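Local coordinates for protein probable glutaminase ybaS (Escherichia coli, PDB 1U60) that catalyses the hydrolysis of L-glutamine to L-glutamate and ammonium, as a member of the glutaminase family, at residues 9-14 against 298-303; 42-46 against 202-207. One frame throughout, in Å; residues are numbered along the deposited sequence.

Contact 1: 9-14 against 298-303; sequences QAVDQA and SVAKQL
Two alpha-helical segments, 9-14 and 298-303, pack side by side with their axes 8.9 Å apart at closest approach and their N-to-C directions 133° apart, a strongly inclined antiparallel crossing. So close an approach is possible because small residues line the meeting face of the first helix: Ala10 and Ala14, one turn apart, both direct CB at the partner. The CA atoms come nearest for Ala10 and Val299 (5.4 Å) and for Ala14 and Ser298 (5.5 Å). Val299, with chi1 t, supplies the main bump. Its CG2 sits 3.8 Å from CB of Ala14, 3.9 Å from O of Ala10 and 4.3 Å from CG1 of Val11, while its CG1 lies 4.3 Å from CB of Ala10. A turn further on, the mt side chain of Leu303 brings CD2 to 3.9 Å from CB of Ala10, so that this methyl is flanked by Val299 and Leu303. At the other end CB of Ala14 meets OG of Ser298 at 3.6 Å. Alongside this apolar seam Gln302, with chi1 m and chi2 t, reaches across to the first helix. Its NE2 donates to O of Ala10 (3.1 Å) and, within its own helix, to OG of Ser298 (2.9 Å). Val11, Val299 and Leu303 also pack on Ile45 of strand 42-47, as expected for the N- and C-terminal helices that cover one sheet face in the beta-lactamase-like fold. Since O of Ala10 already accepts from N of Ala14 at 3.0 Å, the carbonyl is shared, and the bond from Gln302 adds a directional polar link beside the apolar packing.

Contact 2: 42-46 against 202-207; sequences AVAIV and TIELAT
Strand 42-46 is fully extended and passes over the first turns of the helix that begins at residue 202. The axes approach to 7.2 Å, with 39° between their N-to-C directions (signed crossing angle -39°). Ala42, Ala44 and Val46 direct CB at the helix, whereas Val43 and Ile45 face away. The nearest CA pairs are Ala44 with Ile203 (5.9 Å) and Val46 with Ala206 (5.5 Å). Thr202, chi1 m, lies against the start of the strand: its OG1 is 3.5 Å from CB of Ala42, and its CG2 is 4.0 Å from CB of Ala44. Ile203, an mt rotamer, follows along the flank, with CG1 at 4.0 Å from CB of Ala44 and CG2 at 4.4 Å from CG2 of Val46. Glu204 turns away to form a salt bridge with Arg61. Ala206 fits between the two later strand residues, its CB 4.2 Å from CB of Ala44 and 3.7 Å from CG2 of Val46, the latter residue having chi1 t. Thr207, chi1 m, returns OG1 to O of Ile203 in a 2.7 Å hydrogen bond, and the same OG1 touches CG2 of Val46 at 3.8 Å. No hydrogen bond joins strand and helix; the strand instead pairs antiparallel with 52-56 and 274-279. With helix 202-213 on one face of this central antiparallel sheet and helices 4-18 and 290-303 on the other, the layout is that of the alpha/beta domain of the beta-lactamase-like fold.

Contacts 1 and 2 lie on the two faces of the five-stranded antiparallel sheet, their centres about 13 Å apart, and share strand 42-47 as the layer between them. Val43 and Ile45, which face away from helix 202-213, meet the pair of terminal helices: CG2 of Val43 is 3.9 Å from CG2 of Val299, and CD1 of Ile45 is 3.7 Å from CG1 of Val11. Along the chain the order is 9-14, 42-46, 202-207, 298-303, so contact 1 joins the terminal helices on one face, and both segments of contact 2 come between them in sequence. The result is a three-layer alpha/beta/alpha sandwich in which consecutive strand residues serve opposite cores, away from the predicted substrate-binding residues.

Contact 1: 9-14 against 298-303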
loop_
_atom_site.group_PDB
_atom_site.type_symbol
_atom_site.label_atom_id
_atom_site.label_comp_id
_atom_site.label_asym_id
_atom_site.label_seq_id
_atom_site.Cartn_x
_atom_site.Cartn_y
_atom_site.Cartn_z
ATOM N N GLN A 9 20.179 -7.903 20.215
ATOM C CA GLN A 9 20.916 -8.652 19.188
ATOM C C GLN A 9 20.521 -8.260 17.791
ATOM O O GLN A 9 21.352 -8.192 16.907
ATOM C CB GLN A 9 20.703 -10.172 19.307
ATOM C CG GLN A 9 21.469 -10.842 20.428
ATOM C CD GLN A 9 21.175 -12.333 20.500
ATOM O OE1 GLN A 9 20.868 -12.965 19.458
ATOM N NE2 GLN A 9 21.277 -12.911 21.711
ATOM N N ALA A 10 19.232 -8.031 17.581
ATOM C CA ALA A 10 18.737 -7.628 16.281
ATOM C C ALA A 10 19.279 -6.293 15.845
ATOM O O ALA A 10 19.744 -6.196 14.731
ATOM C CB ALA A 10 17.212 -7.646 16.243
ATOM N N VAL A 11 19.274 -5.252 16.705
ATOM C CA VAL A 11 19.837 -3.976 16.297
ATOM C C VAL A 11 21.371 -4.056 16.149
ATOM O O VAL A 11 21.919 -3.414 15.267
ATOM C CB VAL A 11 19.495 -2.738 17.223
ATOM C CG1 VAL A 11 17.972 -2.538 17.281
ATOM C CG2 VAL A 11 20.051 -2.860 18.586
ATOM N N ASP A 12 22.034 -4.788 17.042
ATOM C CA ASP A 12 23.487 -5.039 16.910
ATOM C C ASP A 12 23.885 -5.697 15.595
ATOM O O ASP A 12 24.793 -5.224 14.898
ATOM C CB ASP A 12 24.002 -5.884 18.097
ATOM C CG ASP A 12 24.083 -5.062 19.399
ATOM O OD1 ASP A 12 23.902 -3.835 19.359
ATOM O OD2 ASP A 12 24.361 -5.572 20.500
ATOM N N GLN A 13 23.189 -6.755 15.225
ATOM C CA GLN A 13 23.480 -7.454 13.970
ATOM C C GLN A 13 23.135 -6.628 12.740
ATOM O O GLN A 13 23.865 -6.648 11.747
ATOM C CB GLN A 13 22.772 -8.808 13.957
ATOM C CG GLN A 13 23.270 -9.688 15.118
ATOM C CD GLN A 13 22.742 -11.121 15.132
ATOM O OE1 GLN A 13 21.864 -11.491 14.337
ATOM N NE2 GLN A 13 23.288 -11.939 16.048
ATOM N N ALA A 14 22.035 -5.875 12.782
ATOM C CA ALA A 14 21.739 -5.002 11.653
ATOM C C ALA A 14 22.819 -3.945 11.439
ATOM O O ALA A 14 23.146 -3.614 10.307
ATOM C CB ALA A 14 20.363 -4.306 11.849
ATOM N N SER A 298 16.526 -5.272 8.076
ATOM C CA SER A 298 17.210 -6.351 8.779
ATOM C C SER A 298 16.578 -6.660 10.144
ATOM O O SER A 298 16.290 -7.798 10.473
ATOM C CB SER A 298 18.690 -6.014 8.954
ATOM O OG SER A 298 19.310 -7.062 9.714
ATOM N N VAL A 299 16.302 -5.627 10.948
ATOM C CA VAL A 299 15.690 -5.834 12.232
ATOM C C VAL A 299 14.333 -6.536 12.047
ATOM O O VAL A 299 14.016 -7.525 12.735
ATOM C CB VAL A 299 15.535 -4.497 12.991
ATOM C CG1 VAL A 299 14.704 -4.666 14.319
ATOM C CG2 VAL A 299 16.900 -3.885 13.326
ATOM N N ALA A 300 13.536 -6.020 11.097
ATOM C CA ALA A 300 12.204 -6.526 10.902
ATOM C C ALA A 300 12.289 -7.993 10.438
ATOM O O ALA A 300 11.498 -8.841 10.884
ATOM C CB ALA A 300 11.435 -5.684 9.881
ATOM N N LYS A 301 13.262 -8.303 9.595
ATOM C CA LYS A 301 13.392 -9.667 9.062
ATOM C C LYS A 301 13.857 -10.624 10.165
ATOM O O LYS A 301 13.375 -11.752 10.292
ATOM C CB LYS A 301 14.403 -9.701 7.942
ATOM C CG LYS A 301 14.560 -11.071 7.295
ATOM C CD LYS A 301 15.179 -10.978 5.905
ATOM C CE LYS A 301 15.262 -12.355 5.239
ATOM N NZ LYS A 301 16.675 -12.720 4.948
ATOM N N GLN A 302 14.810 -10.178 10.959
ATOM C CA GLN A 302 15.344 -10.997 12.054
ATOM C C GLN A 302 14.261 -11.287 13.094
ATOM O O GLN A 302 14.250 -12.374 13.657
ATOM C CB GLN A 302 16.502 -10.308 12.755
ATOM C CG GLN A 302 17.836 -10.238 12.010
ATOM C CD GLN A 302 18.865 -9.454 12.825
ATOM O OE1 GLN A 302 19.359 -9.962 13.851
ATOM N NE2 GLN A 302 19.119 -8.189 12.433
ATOM N N LEU A 303 13.350 -10.334 13.348
ATOM C CA LEU A 303 12.343 -10.499 14.387
ATOM C C LEU A 303 11.026 -11.063 13.837
ATOM O O LEU A 303 10.103 -11.329 14.625
ATOM C CB LEU A 303 12.113 -9.164 15.132
ATOM C CG LEU A 303 13.306 -8.589 15.886
ATOM C CD1 LEU A 303 12.942 -7.260 16.562
ATOM C CD2 LEU A 303 13.877 -9.602 16.887
#

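Contact 2: 42-46 against 202-207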
loop_
_atom_site.group_PDB
_atom_site.type_symbol
_atom_site.label_atom_id
_atom_site.label_comp_id
_atom_site.label_asym_id
_atom_site.label_seq_id
_atom_site.Cartn_x
_atom_site.Cartn_y
_atom_site.Cartn_z
ATOM N N ALA A 42 23.037 4.579 12.467
ATOM C CA ALA A 42 22.380 4.155 13.692
ATOM C C ALA A 42 21.137 3.381 13.369
ATOM O O ALA A 42 20.539 3.561 12.288
ATOM C CB ALA A 42 22.065 5.331 14.581
ATOM N N VAL A 43 20.778 2.514 14.294
ATOM C CA VAL A 43 19.519 1.806 14.232
ATOM C C VAL A 43 18.992 1.622 15.657
ATOM O O VAL A 43 19.756 1.472 16.636
ATOM C CB VAL A 43 19.647 0.481 13.482
ATOM C CG1 VAL A 43 20.754 -0.389 14.083
ATOM C CG2 VAL A 43 18.345 -0.236 13.444
ATOM N N ALA A 44 17.676 1.690 15.801
ATOM C CA ALA A 44 17.050 1.586 17.125
ATOM C C ALA A 44 15.667 0.960 17.067
ATOM O O ALA A 44 14.952 1.117 16.108
ATOM C CB ALA A 44 16.923 2.974 17.813
ATOM N N ILE A 45 15.284 0.341 18.195
ATOM C CA ILE A 45 13.941 -0.091 18.490
ATOM C C ILE A 45 13.459 0.643 19.750
ATOM O O ILE A 45 14.180 0.792 20.733
ATOM C CB ILE A 45 13.934 -1.588 18.822
ATOM C CG1 ILE A 45 14.263 -2.447 17.609
ATOM C CG2 ILE A 45 12.626 -2.006 19.465
ATOM C CD1 ILE A 45 14.594 -3.910 17.924
ATOM N N VAL A 46 12.213 1.119 19.690
ATOM C CA VAL A 46 11.495 1.535 20.860
ATOM C C VAL A 46 10.208 0.714 20.914
ATOM O O VAL A 46 9.398 0.760 19.999
ATOM C CB VAL A 46 11.197 3.025 20.862
ATOM C CG1 VAL A 46 10.327 3.352 22.133
ATOM C CG2 VAL A 46 12.519 3.821 20.878
ATOM N N THR A 202 18.015 9.015 16.247
ATOM C CA THR A 202 17.412 7.763 15.796
ATOM C C THR A 202 16.457 7.196 16.855
ATOM O O THR A 202 15.459 6.545 16.508
ATOM C CB THR A 202 18.489 6.785 15.425
ATOM O OG1 THR A 202 19.226 7.318 14.306
ATOM C CG2 THR A 202 17.928 5.445 14.898
ATOM N N ILE A 203 16.792 7.387 18.133
ATOM C CA ILE A 203 15.899 6.952 19.201
ATOM C C ILE A 203 14.598 7.730 19.159
ATOM O O ILE A 203 13.534 7.169 19.380
ATOM C CB ILE A 203 16.639 6.962 20.548
ATOM C CG1 ILE A 203 17.592 5.743 20.560
ATOM C CG2 ILE A 203 15.687 6.799 21.710
ATOM C CD1 ILE A 203 18.584 5.749 21.637
ATOM N N GLU A 204 14.694 9.043 18.941
ATOM C CA GLU A 204 13.517 9.886 18.814
ATOM C C GLU A 204 12.658 9.488 17.630
ATOM O O GLU A 204 11.443 9.411 17.743
ATOM C CB GLU A 204 13.945 11.338 18.746
ATOM C CG GLU A 204 14.446 11.768 20.128
ATOM C CD GLU A 204 15.243 13.081 20.150
ATOM O OE1 GLU A 204 15.713 13.573 19.076
ATOM O OE2 GLU A 204 15.440 13.574 21.303
ATOM N N LEU A 205 13.301 9.159 16.508
ATOM C CA LEU A 205 12.550 8.657 15.346
ATOM C C LEU A 205 11.836 7.359 15.644
ATOM O O LEU A 205 10.662 7.200 15.301
ATOM C CB LEU A 205 13.445 8.555 14.136
ATOM C CG LEU A 205 12.844 8.076 12.819
ATOM C CD1 LEU A 205 11.643 8.979 12.476
ATOM C CD2 LEU A 205 13.834 8.082 11.674
ATOM N N ALA A 206 12.532 6.426 16.280
ATOM C CA ALA A 206 11.926 5.177 16.703
ATOM C C ALA A 206 10.805 5.376 17.685
ATOM O O ALA A 206 9.860 4.609 17.702
ATOM C CB ALA A 206 12.968 4.195 17.253
ATOM N N THR A 207 10.887 6.442 18.498
ATOM C CA THR A 207 9.818 6.779 19.415
ATOM C C THR A 207 8.543 7.220 18.699
ATOM O O THR A 207 7.457 6.833 19.093
ATOM C CB THR A 207 10.302 7.874 20.368
ATOM O OG1 THR A 207 11.435 7.411 21.123
ATOM C CG2 THR A 207 9.222 8.183 21.371
#